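Local structure of histidine kinase (Paraburkholderia phymatum, 6NB0) at residues L62-H67 and A244-W249; R120-A125 and R173-A178; W181-F186 and S276-R281; L226-V229 and A234-Q237; H240-G245 and F265-F270. The protein probably catalyses the ATP-dependent phosphorylation of a protein histidine, as a sensor kinase of a phosphorelay. One frame throughout, in Å; residues are numbered along the deposited sequence. Where two conformers were deposited one is given.

Contacts 1 and 2 both tie the helical dimerisation region to the ATPase-like domain and both touch the second subunit; their centres are about 18 Å apart. Contacts 3, 4 and 5 lie within the domain itself. Contact 3, where helix meets sheet, is about 13 Å from contact 5, centre to centre, and the strands 276-283 and 264-267 pair between them. Contacts 1 and 5 share the loop residues A244 and G245, with centres about 11 Å apart, and Q267 OE1 reaches S248 N at 2.8 Å. Contact 4 joins contact 1 through Q237 OE1, 2.9 Å from W249 N. H67, the likely phosphoacceptor, stands in contact 1; the centre of contact 4 is about 20 Å from that contact's centre.

Contact 1. Residues L62-H67 and A244-W249; sequences LSLVSH and AGRISW
L64 reaches from its helix to the loop before helix 252-260 and puts one methyl on R246 and the other on W249. From CB, which points at the loop, the chain turns so that CG is anti to the carbonyl carbon (chi1 -68°), and the branch at CG then divides the work. CD2 sits over the centre of one face of the R246 guanidinium, 3.6 Å from CZ. CD1 lies 3.5 Å from W249 NE1 and 4.0 Å from W249 CE2, at the pyrrole side of the indole. A branched leucine suits this place because its two methyls serve two flat groups at once. The helix 44-68 belongs to the dimerisation and phosphoacceptor region of histidine kinases, and H67 with D68 and R70 fits the H box, whose histidine takes the phosphate in relatives. One turn along from L64, H67 ND1 lies near the guanidinium plane of R246, 4.0 Å from NH2, with ring and guanidinium planes 79° apart and no hydrogen bond between them. An extended arginine can span the gap to the helix, where NH2 forms a salt bridge with D68 OD1. W249 also meets H60, on the same helix as L64, with the rings inclined, and packs on T118 of the second subunit.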
# COMPACT_ATOMS: atom_id res chain seq x y z
N LEU A 62 -4.72 -6.38 9.46
CA LEU A 62 -3.78 -7.19 10.24
C LEU A 62 -3.94 -6.93 11.74
O LEU A 62 -3.91 -7.87 12.55
CB LEU A 62 -2.35 -6.90 9.81
CG LEU A 62 -1.78 -7.71 8.64
CD1 LEU A 62 -0.80 -6.88 7.84
CD2 LEU A 62 -1.10 -8.96 9.21
N SER A 63 -4.09 -5.66 12.13
CA SER A 63 -4.25 -5.32 13.54
C SER A 63 -5.56 -5.87 14.10
O SER A 63 -5.61 -6.32 15.26
CB SER A 63 -4.19 -3.81 13.71
OG SER A 63 -2.84 -3.39 13.72
N LEU A 64 -6.63 -5.84 13.30
CA LEU A 64 -7.87 -6.45 13.76
C LEU A 64 -7.68 -7.95 13.98
O LEU A 64 -8.08 -8.50 15.01
CB LEU A 64 -8.99 -6.20 12.74
CG LEU A 64 -9.48 -4.75 12.58
CD1 LEU A 64 -10.38 -4.63 11.36
CD2 LEU A 64 -10.21 -4.30 13.84
N VAL A 65 -7.02 -8.61 13.02
CA VAL A 65 -6.69 -10.03 13.15
C VAL A 65 -5.80 -10.28 14.37
O VAL A 65 -6.01 -11.22 15.14
CB VAL A 65 -6.04 -10.54 11.85
CG1 VAL A 65 -5.40 -11.91 12.05
CG2 VAL A 65 -7.05 -10.58 10.72
N SER A 66 -4.77 -9.44 14.54
CA SER A 66 -3.89 -9.52 15.70
C SER A 66 -4.67 -9.44 17.02
O SER A 66 -4.20 -9.95 18.05
CB SER A 66 -2.84 -8.40 15.64
OG SER A 66 -2.14 -8.26 16.86
N HIS A 67 -5.86 -8.84 16.99
CA HIS A 67 -6.68 -8.65 18.17
C HIS A 67 -7.77 -9.71 18.32
O HIS A 67 -7.88 -10.35 19.37
CB HIS A 67 -7.31 -7.25 18.13
CG HIS A 67 -8.29 -6.99 19.24
ND1 HIS A 67 -9.56 -7.52 19.26
CD2 HIS A 67 -8.19 -6.23 20.36
CE1 HIS A 67 -10.19 -7.12 20.35
NE2 HIS A 67 -9.38 -6.33 21.03
N ALA A 244 -19.18 -1.64 17.14
CA ALA A 244 -19.14 -0.50 18.05
C ALA A 244 -17.72 0.03 18.19
O ALA A 244 -16.79 -0.71 18.52
CB ALA A 244 -19.70 -0.92 19.41
N GLY A 245 -17.56 1.33 17.93
CA GLY A 245 -16.28 1.99 18.05
C GLY A 245 -15.33 1.79 16.89
O GLY A 245 -14.20 2.29 16.95
N ARG A 246 -15.74 1.10 15.83
CA ARG A 246 -14.84 0.75 14.74
C ARG A 246 -15.15 1.55 13.48
O ARG A 246 -16.31 1.89 13.20
CB ARG A 246 -14.90 -0.75 14.45
CG ARG A 246 -14.23 -1.57 15.55
CD ARG A 246 -14.14 -3.04 15.20
NE ARG A 246 -13.28 -3.78 16.13
CZ ARG A 246 -12.95 -5.06 15.99
NH1 ARG A 246 -13.40 -5.75 14.96
NH2 ARG A 246 -12.16 -5.65 16.89
N ILE A 247 -14.10 1.84 12.71
CA ILE A 247 -14.22 2.61 11.49
C ILE A 247 -14.41 1.66 10.31
O ILE A 247 -14.10 0.48 10.39
CB ILE A 247 -12.96 3.48 11.26
CG1 ILE A 247 -11.72 2.57 11.21
CG2 ILE A 247 -12.87 4.54 12.36
CD1 ILE A 247 -10.46 3.28 10.66
N SER A 248 -14.92 2.22 9.22
CA SER A 248 -14.78 1.58 7.91
C SER A 248 -13.29 1.38 7.62
O SER A 248 -12.49 2.29 7.82
CB SER A 248 -15.43 2.46 6.84
OG SER A 248 -16.83 2.64 7.08
N TRP A 249 -12.92 0.17 7.17
CA TRP A 249 -11.49 -0.17 7.05
C TRP A 249 -10.75 0.84 6.20
O TRP A 249 -9.58 1.17 6.47
CB TRP A 249 -11.33 -1.55 6.43
CG TRP A 249 -11.85 -2.65 7.25
CD1 TRP A 249 -12.35 -2.58 8.52
CD2 TRP A 249 -11.92 -4.02 6.85
NE1 TRP A 249 -12.72 -3.85 8.94
CE2 TRP A 249 -12.47 -4.74 7.93
CE3 TRP A 249 -11.58 -4.71 5.68
CZ2 TRP A 249 -12.68 -6.13 7.88
CZ3 TRP A 249 -11.78 -6.10 5.64
CH2 TRP A 249 -12.33 -6.78 6.73

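Contact 2. Residues R120-A125 and R173-A178; sequences RAETKA and RERLAA
E122 meets R175 because both side chains fold partway along: E122 sets CG anti to the backbone N (chi1 -167°) and bends at chi2, while R175 bends at its own chi2 (-61°) and runs on nearly straight to the guanidinium. The pair bridges helix 109-125, probably the second helix of the kinase's dimerisation hairpin, and helix 173-189 of the ATPase-like domain, so it spans the junction between the two parts of the molecule. Glutamate and arginine suit this place because each is long enough to close the gap between segments that otherwise hardly touch. F56 of helix 44-68 packs against both side chains, and V257 touches R175. E122 OE1 makes a salt bridge with R58 of the second subunit and lies close to the carboxylates of D59 and of E231 of the second subunit, a crowding of like charge that could raise its proton affinity. The arginine probably eases that negative charge at OE2; R175 NH2 also makes a long, weak ion pair with E52. Across the contact the salt bridge is one of charges only, no N-H pointing at the oxygen: carboxylate and guanidinium planes stand 73° apart, and E122 OE2 lies 3.5 Å from R175 NH1, well out of the guanidinium plane.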
# COMPACT_ATOMS: atom_id res chain seq x y z
N ARG A 120 4.07 -2.55 14.31
CA ARG A 120 4.96 -1.73 15.13
C ARG A 120 6.00 -1.01 14.29
O ARG A 120 6.42 0.10 14.64
CB ARG A 120 5.65 -2.60 16.19
N ALA A 121 6.42 -1.61 13.17
CA ALA A 121 7.34 -0.91 12.28
C ALA A 121 6.67 0.30 11.65
O ALA A 121 7.21 1.41 11.69
CB ALA A 121 7.85 -1.86 11.21
N GLU A 122 5.48 0.11 11.08
CA GLU A 122 4.72 1.23 10.56
C GLU A 122 4.52 2.31 11.62
O GLU A 122 4.68 3.50 11.34
CB GLU A 122 3.37 0.75 10.03
CG GLU A 122 2.62 1.79 9.20
CD GLU A 122 3.28 2.06 7.87
OE1 GLU A 122 3.51 1.08 7.13
OE2 GLU A 122 3.57 3.23 7.56
N THR A 123 4.20 1.90 12.86
CA THR A 123 4.08 2.85 13.96
C THR A 123 5.35 3.69 14.11
O THR A 123 5.28 4.92 14.25
CB THR A 123 3.75 2.11 15.26
OG1 THR A 123 2.49 1.45 15.15
CG2 THR A 123 3.71 3.08 16.44
N LYS A 124 6.52 3.05 14.07
CA LYS A 124 7.78 3.79 14.21
C LYS A 124 8.06 4.66 12.99
O LYS A 124 8.65 5.74 13.13
CB LYS A 124 8.93 2.82 14.46
N ALA A 125 7.64 4.23 11.80
CA ALA A 125 7.79 5.06 10.60
C ALA A 125 7.02 6.37 10.74
O ALA A 125 7.51 7.43 10.33
CB ALA A 125 7.32 4.29 9.36
N ARG A 173 4.31 16.35 6.97
CA ARG A 173 3.41 16.97 5.99
C ARG A 173 2.87 15.94 5.01
O ARG A 173 1.69 15.97 4.68
CB ARG A 173 4.11 18.09 5.21
CG ARG A 173 3.14 18.85 4.29
CD ARG A 173 3.88 19.86 3.40
NE ARG A 173 2.92 20.73 2.70
CZ ARG A 173 2.28 20.41 1.58
NH1 ARG A 173 2.47 19.22 1.00
NH2 ARG A 173 1.43 21.27 1.04
N GLU A 174 3.72 15.03 4.55
CA GLU A 174 3.26 14.07 3.55
C GLU A 174 2.17 13.16 4.11
O GLU A 174 1.18 12.88 3.43
CB GLU A 174 4.43 13.27 3.00
CG GLU A 174 4.10 12.44 1.74
CD GLU A 174 3.16 11.25 1.99
OE1 GLU A 174 3.37 10.48 2.94
OE2 GLU A 174 2.19 11.10 1.23
N ARG A 175 2.33 12.66 5.35
CA ARG A 175 1.29 11.81 5.93
C ARG A 175 0.01 12.59 6.21
O ARG A 175 -1.10 12.08 6.01
CB ARG A 175 1.78 11.16 7.23
CG ARG A 175 2.94 10.20 7.04
CD ARG A 175 2.61 9.02 6.15
NE ARG A 175 3.62 7.98 6.31
CZ ARG A 175 3.77 6.92 5.50
NH1 ARG A 175 4.72 6.03 5.77
NH2 ARG A 175 2.99 6.76 4.44
N LEU A 176 0.13 13.82 6.72
CA LEU A 176 -1.06 14.65 6.89
C LEU A 176 -1.73 14.92 5.56
O LEU A 176 -2.97 14.98 5.48
CB LEU A 176 -0.69 15.96 7.59
CG LEU A 176 -0.21 15.73 9.03
CD1 LEU A 176 0.64 16.93 9.54
CD2 LEU A 176 -1.40 15.46 9.97
N ALA A 177 -0.93 15.13 4.51
CA ALA A 177 -1.51 15.35 3.19
C ALA A 177 -2.30 14.13 2.75
O ALA A 177 -3.39 14.27 2.21
CB ALA A 177 -0.44 15.66 2.15
N ALA A 178 -1.75 12.93 2.95
CA ALA A 178 -2.48 11.72 2.60
C ALA A 178 -3.78 11.61 3.41
O ALA A 178 -4.84 11.25 2.87
CB ALA A 178 -1.57 10.51 2.82

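Contact 3. Residues W181-F186 and S276-R281; sequences WLLVTF and STLKFR
L183 and L278 make the heart of an apolar layer between helix 173-189 and strand 276-283, formed by segments 181-186 and 276-281, whose axes run antiparallel (178°) and approach to 9.6 Å. L183 CD1 rests on L278 CB at 3.7 Å, and its other methyl, CD2, lies 3.9 Å from F280 CB; with CG set anti to the backbone N, the leucine fork straddles two residues of the strand. L278 replies in the opposite direction: its CD1 runs up to the helix and meets F186 CD1 at 3.8 Å, the two side chains crossing at about a right angle. F280 offers its CB, while its ring leads on toward A258 of helix 252-260. Alternation explains the choice of residues, since L278 and F280 face the helix whereas K279, between them, starts away from it and is exposed. This is the helix-on-sheet layer of the ATPase-like domain, an alpha/beta sandwich of the Bergerat type.

No hydrogen bond crosses the contact. Within the helix, T185 OG1 donates to W181 O at 2.8 Å, arriving above the carbonyl plane, while T185 N uses the same oxygen; the hydroxyl also sits over the centre of one face of the W181 ring.

Cohesion between helix and strand is therefore apolar, from dispersion and the exclusion of water. L183 O, with L278 CD1 against it at 3.4 Å, is buried without a partner, probably at some energetic cost.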
# COMPACT_ATOMS: atom_id res chain seq x y z
N TRP A 181 -6.36 14.18 2.13
CA TRP A 181 -6.84 13.68 0.83
C TRP A 181 -7.91 12.61 1.02
O TRP A 181 -8.96 12.64 0.37
CB TRP A 181 -5.64 13.13 0.05
CG TRP A 181 -5.99 12.58 -1.33
CD1 TRP A 181 -5.94 13.24 -2.52
CD2 TRP A 181 -6.40 11.23 -1.62
NE1 TRP A 181 -6.32 12.37 -3.56
CE2 TRP A 181 -6.60 11.14 -3.02
CE3 TRP A 181 -6.62 10.08 -0.83
CZ2 TRP A 181 -7.01 9.95 -3.64
CZ3 TRP A 181 -7.02 8.90 -1.45
CH2 TRP A 181 -7.22 8.85 -2.84
N LEU A 182 -7.66 11.64 1.91
CA LEU A 182 -8.60 10.53 2.08
C LEU A 182 -9.86 10.99 2.78
O LEU A 182 -10.96 10.55 2.44
CB LEU A 182 -7.92 9.40 2.86
CG LEU A 182 -8.76 8.14 3.15
CD1 LEU A 182 -9.27 7.51 1.83
CD2 LEU A 182 -7.92 7.10 3.92
N LEU A 183 -9.71 11.87 3.78
CA LEU A 183 -10.86 12.46 4.46
C LEU A 183 -11.85 13.06 3.45
O LEU A 183 -13.06 12.81 3.53
CB LEU A 183 -10.36 13.53 5.43
CG LEU A 183 -11.14 13.87 6.69
CD1 LEU A 183 -11.02 12.70 7.68
CD2 LEU A 183 -10.61 15.18 7.30
N VAL A 184 -11.34 13.84 2.49
CA VAL A 184 -12.22 14.45 1.49
C VAL A 184 -12.65 13.43 0.44
O VAL A 184 -13.82 13.40 0.03
CB VAL A 184 -11.53 15.67 0.82
CG1 VAL A 184 -12.49 16.35 -0.18
CG2 VAL A 184 -11.06 16.70 1.91
N THR A 185 -11.72 12.61 -0.05
CA THR A 185 -12.06 11.64 -1.11
C THR A 185 -13.14 10.67 -0.64
O THR A 185 -14.04 10.31 -1.42
CB THR A 185 -10.79 10.89 -1.52
OG1 THR A 185 -9.87 11.82 -2.12
CG2 THR A 185 -11.10 9.78 -2.53
N PHE A 186 -13.06 10.21 0.61
CA PHE A 186 -14.09 9.31 1.12
C PHE A 186 -15.47 9.95 1.03
O PHE A 186 -16.46 9.32 0.61
CB PHE A 186 -13.77 8.91 2.56
CG PHE A 186 -14.79 7.96 3.17
CD1 PHE A 186 -15.90 8.45 3.81
CD2 PHE A 186 -14.63 6.59 3.04
CE1 PHE A 186 -16.87 7.57 4.33
CE2 PHE A 186 -15.58 5.70 3.55
CZ PHE A 186 -16.69 6.19 4.20
N SER A 276 -23.34 14.06 7.45
CA SER A 276 -22.34 13.18 8.03
C SER A 276 -21.07 13.97 8.23
O SER A 276 -20.85 15.02 7.61
CB SER A 276 -22.08 11.97 7.14
OG SER A 276 -23.31 11.30 6.87
N THR A 277 -20.24 13.48 9.13
CA THR A 277 -18.97 14.12 9.42
C THR A 277 -17.88 13.08 9.57
O THR A 277 -18.11 11.97 10.07
CB THR A 277 -19.02 14.95 10.71
OG1 THR A 277 -19.24 14.07 11.83
CG2 THR A 277 -20.12 15.99 10.65
N LEU A 278 -16.68 13.46 9.15
CA LEU A 278 -15.42 12.83 9.54
C LEU A 278 -14.62 13.89 10.28
O LEU A 278 -14.46 15.01 9.76
CB LEU A 278 -14.63 12.34 8.32
CG LEU A 278 -15.35 11.41 7.33
CD1 LEU A 278 -14.43 11.06 6.14
CD2 LEU A 278 -15.84 10.11 8.03
N LYS A 279 -14.12 13.57 11.47
CA LYS A 279 -13.43 14.55 12.29
C LYS A 279 -12.01 14.06 12.51
O LYS A 279 -11.81 12.95 13.04
CB LYS A 279 -14.13 14.79 13.62
CG LYS A 279 -15.51 15.49 13.48
CD LYS A 279 -16.16 15.65 14.85
CE LYS A 279 -17.59 16.12 14.70
NZ LYS A 279 -18.17 16.49 16.04
N PHE A 280 -11.04 14.89 12.14
CA PHE A 280 -9.61 14.60 12.26
C PHE A 280 -8.99 15.62 13.22
O PHE A 280 -9.25 16.82 13.11
CB PHE A 280 -8.98 14.65 10.85
CG PHE A 280 -7.49 14.41 10.82
CD1 PHE A 280 -6.60 15.47 10.99
CD2 PHE A 280 -6.98 13.14 10.57
CE1 PHE A 280 -5.21 15.25 10.93
CE2 PHE A 280 -5.58 12.92 10.53
CZ PHE A 280 -4.72 13.97 10.70
N ARG A 281 -8.19 15.15 14.18
CA ARG A 281 -7.44 16.05 15.04
C ARG A 281 -5.99 15.59 15.12
O ARG A 281 -5.72 14.39 15.19
CB ARG A 281 -7.96 16.10 16.50
CG ARG A 281 -9.39 16.47 16.76
CD ARG A 281 -9.58 16.59 18.30
NE ARG A 281 -9.20 15.39 19.05
CZ ARG A 281 -8.07 15.25 19.77
NH1 ARG A 281 -7.19 16.24 19.83
NH2 ARG A 281 -7.82 14.12 20.42

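Contact 4. Residues L226-V229 and A234-Q237; sequences LPHV and ARAQ
H228 and R235 lie flat on one another across the bend between the loop and helix 232-238. The stack comes first: ring and guanidinium planes are 4° apart with centres 3.6 Å apart. R235 NH1 stands over the centre of the imidazole, 3.3 Å from H228 CD2, while H228 CG in turn lies over the guanidinium, 3.4 Å from R235 CZ. The arginine chain runs extended as far as CD (chi2 -178°), which comes to 3.5 Å from H228 ND1; a bend at chi3 (-76°) then turns NE and the guanidinium flat over the ring.

Hydrogen bonds around the pair hold both planes still. H228 ND1 bonds to E189 OE1 and H228 NE2 to the carbonyl of D223, so the ring is gripped at both nitrogens and cannot easily turn; both partners accept, which is consistent with a doubly protonated, positive imidazole. The carboxylate of E189 would then offset the meeting of two positive groups, and it also takes V229 N. On the arginine side, NH1 donates to L221 O and NE to L230 O. Histidine suits the place as a flat group with two ring nitrogens for bonding, arginine as one that can stack while its edge still donates.

Sequence and position are consistent with the F box of histidine kinases, and the stack pins the loop leading into it to the short helix that follows.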
# COMPACT_ATOMS: atom_id res chain seq x y z
N LEU A 226 -20.68 4.99 -11.56
CA LEU A 226 -19.98 6.20 -11.18
C LEU A 226 -18.47 5.98 -11.20
O LEU A 226 -18.02 4.88 -10.88
CB LEU A 226 -20.38 6.65 -9.76
CG LEU A 226 -21.88 6.90 -9.52
CD1 LEU A 226 -22.12 7.39 -8.08
CD2 LEU A 226 -22.48 7.87 -10.54
N PRO A 227 -17.69 6.98 -11.59
CA PRO A 227 -16.22 6.86 -11.46
C PRO A 227 -15.85 6.67 -10.00
O PRO A 227 -16.54 7.13 -9.09
CB PRO A 227 -15.68 8.19 -12.00
CG PRO A 227 -16.83 8.81 -12.78
CD PRO A 227 -18.11 8.25 -12.23
N HIS A 228 -14.72 6.00 -9.77
CA HIS A 228 -14.24 5.79 -8.41
C HIS A 228 -12.73 5.91 -8.38
O HIS A 228 -12.06 5.73 -9.39
CB HIS A 228 -14.65 4.40 -7.90
CG HIS A 228 -16.12 4.22 -7.77
ND1 HIS A 228 -16.86 4.83 -6.77
CD2 HIS A 228 -17.00 3.49 -8.49
CE1 HIS A 228 -18.13 4.49 -6.90
NE2 HIS A 228 -18.24 3.68 -7.94
N VAL A 229 -12.21 6.21 -7.19
CA VAL A 229 -10.77 6.20 -6.93
C VAL A 229 -10.40 5.11 -5.93
O VAL A 229 -9.42 4.38 -6.12
CB VAL A 229 -10.30 7.59 -6.43
CG1 VAL A 229 -8.90 7.55 -5.88
CG2 VAL A 229 -10.38 8.63 -7.55
N ALA A 234 -12.78 -2.10 -0.73
CA ALA A 234 -12.78 -1.10 0.35
C ALA A 234 -14.06 -0.29 0.35
O ALA A 234 -14.65 -0.02 1.40
CB ALA A 234 -11.57 -0.18 0.19
N ARG A 235 -14.50 0.15 -0.84
CA ARG A 235 -15.76 0.87 -0.95
C ARG A 235 -16.94 0.02 -0.50
O ARG A 235 -17.83 0.51 0.20
CB ARG A 235 -15.96 1.35 -2.39
CG ARG A 235 -15.02 2.51 -2.76
CD ARG A 235 -15.26 3.04 -4.19
NE ARG A 235 -14.72 2.17 -5.24
CZ ARG A 235 -15.43 1.41 -6.07
NH1 ARG A 235 -16.76 1.33 -5.99
NH2 ARG A 235 -14.81 0.71 -7.01
N ALA A 236 -16.97 -1.26 -0.91
CA ALA A 236 -18.01 -2.18 -0.45
C ALA A 236 -17.98 -2.34 1.07
O ALA A 236 -19.03 -2.26 1.73
CB ALA A 236 -17.85 -3.55 -1.13
N GLN A 237 -16.79 -2.59 1.64
CA GLN A 237 -16.68 -2.78 3.09
C GLN A 237 -17.18 -1.55 3.84
O GLN A 237 -17.74 -1.68 4.93
CB GLN A 237 -15.23 -3.10 3.49
CG GLN A 237 -15.10 -3.76 4.87
CD GLN A 237 -15.15 -2.75 6.03
OE1 GLN A 237 -14.80 -1.59 5.88
NE2 GLN A 237 -15.63 -3.21 7.20

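Contact 5. Residues H240-G245 and F265-F270; sequences HPREAG and FEQGEF
R242 lays its guanidinium parallel to the side-chain amide of Q267, with the planes 5° apart: Q267 OE1 lies over the centre of one face, 3.5 Å from R242 CZ, and Q267 CD is 3.4 Å from R242 NH1. At the edge, nearly in the guanidinium plane, comes the main-chain carbonyl of the same glutamine. Two nitrogens hold that one oxygen end-on, R242 NH2 to Q267 O at 2.9 Å and R242 NH1 to Q267 O at 3.1 Å; they approach from the same face of the carbonyl plane, NH1 well above it, NH2 tilted by 26°. R242 NH1 also reaches G268 O at 3.2 Å in a weak bond. A bend at chi3 (50°) brings the guanidinium onto the glutamine.

Q267 ends strand 264-267, outermost in its sheet within this chain, where E266 and G268, the residues flanking Q267, pair with strand 276-283, leaving Q267 O to face the loop. Glutamine suits the place because its amide can stack on the arginine while OE1 accepts from S248 N, which fixes which end of the amide is which. R242 NE adds a bond to R246 O, so the arginine is tied to its own loop as well.

The positive charge probably polarises the carbonyls of Q267 and G268 and strengthens their pull on its N-H groups. The bonds of R242 thus join the sheet edge, with no strand pairing, to the loop, which probably leads into the G2-box region.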
# COMPACT_ATOMS: atom_id res chain seq x y z
N HIS A 240 -20.73 -1.45 5.03
CA HIS A 240 -21.15 -2.45 6.00
C HIS A 240 -21.42 -1.80 7.35
O HIS A 240 -20.75 -0.83 7.72
CB HIS A 240 -20.08 -3.52 6.20
CG HIS A 240 -19.82 -4.37 4.99
ND1 HIS A 240 -18.90 -5.40 5.00
CD2 HIS A 240 -20.34 -4.34 3.75
CE1 HIS A 240 -18.88 -5.97 3.82
NE2 HIS A 240 -19.74 -5.35 3.04
N PRO A 241 -22.38 -2.34 8.11
CA PRO A 241 -22.61 -1.85 9.47
C PRO A 241 -21.36 -1.98 10.33
O PRO A 241 -20.69 -3.02 10.35
CB PRO A 241 -23.74 -2.77 9.99
CG PRO A 241 -24.43 -3.25 8.78
CD PRO A 241 -23.38 -3.34 7.70
N ARG A 242 -21.04 -0.91 11.04
CA ARG A 242 -19.81 -0.88 11.81
C ARG A 242 -20.02 -1.44 13.21
O ARG A 242 -20.98 -1.07 13.90
CB ARG A 242 -19.26 0.54 11.88
CG ARG A 242 -18.79 1.05 10.51
CD ARG A 242 -18.79 2.56 10.46
NE ARG A 242 -18.09 3.10 11.62
CZ ARG A 242 -18.20 4.35 12.04
NH1 ARG A 242 -19.02 5.19 11.40
NH2 ARG A 242 -17.52 4.76 13.10
N GLU A 243 -19.14 -2.35 13.61
CA GLU A 243 -19.08 -2.74 15.00
C GLU A 243 -18.83 -1.51 15.87
O GLU A 243 -18.34 -0.47 15.40
CB GLU A 243 -18.00 -3.80 15.23
N ALA A 244 -19.18 -1.64 17.14
CA ALA A 244 -19.14 -0.50 18.05
C ALA A 244 -17.72 0.03 18.19
O ALA A 244 -16.79 -0.71 18.52
CB ALA A 244 -19.70 -0.92 19.41
N GLY A 245 -17.56 1.33 17.93
CA GLY A 245 -16.28 1.99 18.05
C GLY A 245 -15.33 1.79 16.89
O GLY A 245 -14.20 2.29 16.95
N PHE A 265 -9.32 10.39 15.48
CA PHE A 265 -10.15 10.41 14.28
C PHE A 265 -11.52 9.84 14.61
O PHE A 265 -11.62 8.86 15.35
CB PHE A 265 -9.50 9.59 13.16
CG PHE A 265 -10.38 9.41 11.97
CD1 PHE A 265 -10.66 10.48 11.15
CD2 PHE A 265 -10.97 8.18 11.69
CE1 PHE A 265 -11.50 10.33 10.05
CE2 PHE A 265 -11.82 8.03 10.59
CZ PHE A 265 -12.08 9.10 9.77
N GLU A 266 -12.59 10.48 14.13
CA GLU A 266 -13.94 10.02 14.40
C GLU A 266 -14.70 9.96 13.09
O GLU A 266 -14.79 10.97 12.38
CB GLU A 266 -14.66 10.94 15.40
CG GLU A 266 -13.96 11.07 16.74
CD GLU A 266 -14.79 11.79 17.77
OE1 GLU A 266 -15.34 12.87 17.46
OE2 GLU A 266 -14.91 11.28 18.90
N GLN A 267 -15.23 8.78 12.78
CA GLN A 267 -16.12 8.59 11.64
C GLN A 267 -17.56 8.57 12.16
O GLN A 267 -17.95 7.66 12.91
CB GLN A 267 -15.79 7.29 10.90
CG GLN A 267 -16.67 7.07 9.69
CD GLN A 267 -16.54 5.69 9.14
OE1 GLN A 267 -15.75 4.88 9.63
NE2 GLN A 267 -17.35 5.38 8.12
N GLY A 268 -18.33 9.60 11.82
CA GLY A 268 -19.73 9.60 12.20
C GLY A 268 -20.52 8.60 11.38
O GLY A 268 -20.04 8.03 10.39
N GLU A 269 -21.76 8.38 11.78
CA GLU A 269 -22.62 7.50 11.00
C GLU A 269 -23.07 8.21 9.72
O GLU A 269 -22.89 9.42 9.56
CB GLU A 269 -23.81 7.03 11.83
CG GLU A 269 -24.84 8.10 12.11
CD GLU A 269 -26.15 7.54 12.65
OE1 GLU A 269 -26.46 6.35 12.40
OE2 GLU A 269 -26.88 8.29 13.33
N PHE A 270 -23.60 7.43 8.79
CA PHE A 270 -24.27 7.99 7.62
C PHE A 270 -25.64 8.46 8.08
O PHE A 270 -26.52 7.64 8.36
CB PHE A 270 -24.36 6.98 6.48
CG PHE A 270 -23.02 6.60 5.87
CD1 PHE A 270 -22.21 7.54 5.26
CD2 PHE A 270 -22.58 5.28 5.89
CE1 PHE A 270 -21.00 7.19 4.67
CE2 PHE A 270 -21.35 4.92 5.33
CZ PHE A 270 -20.58 5.87 4.71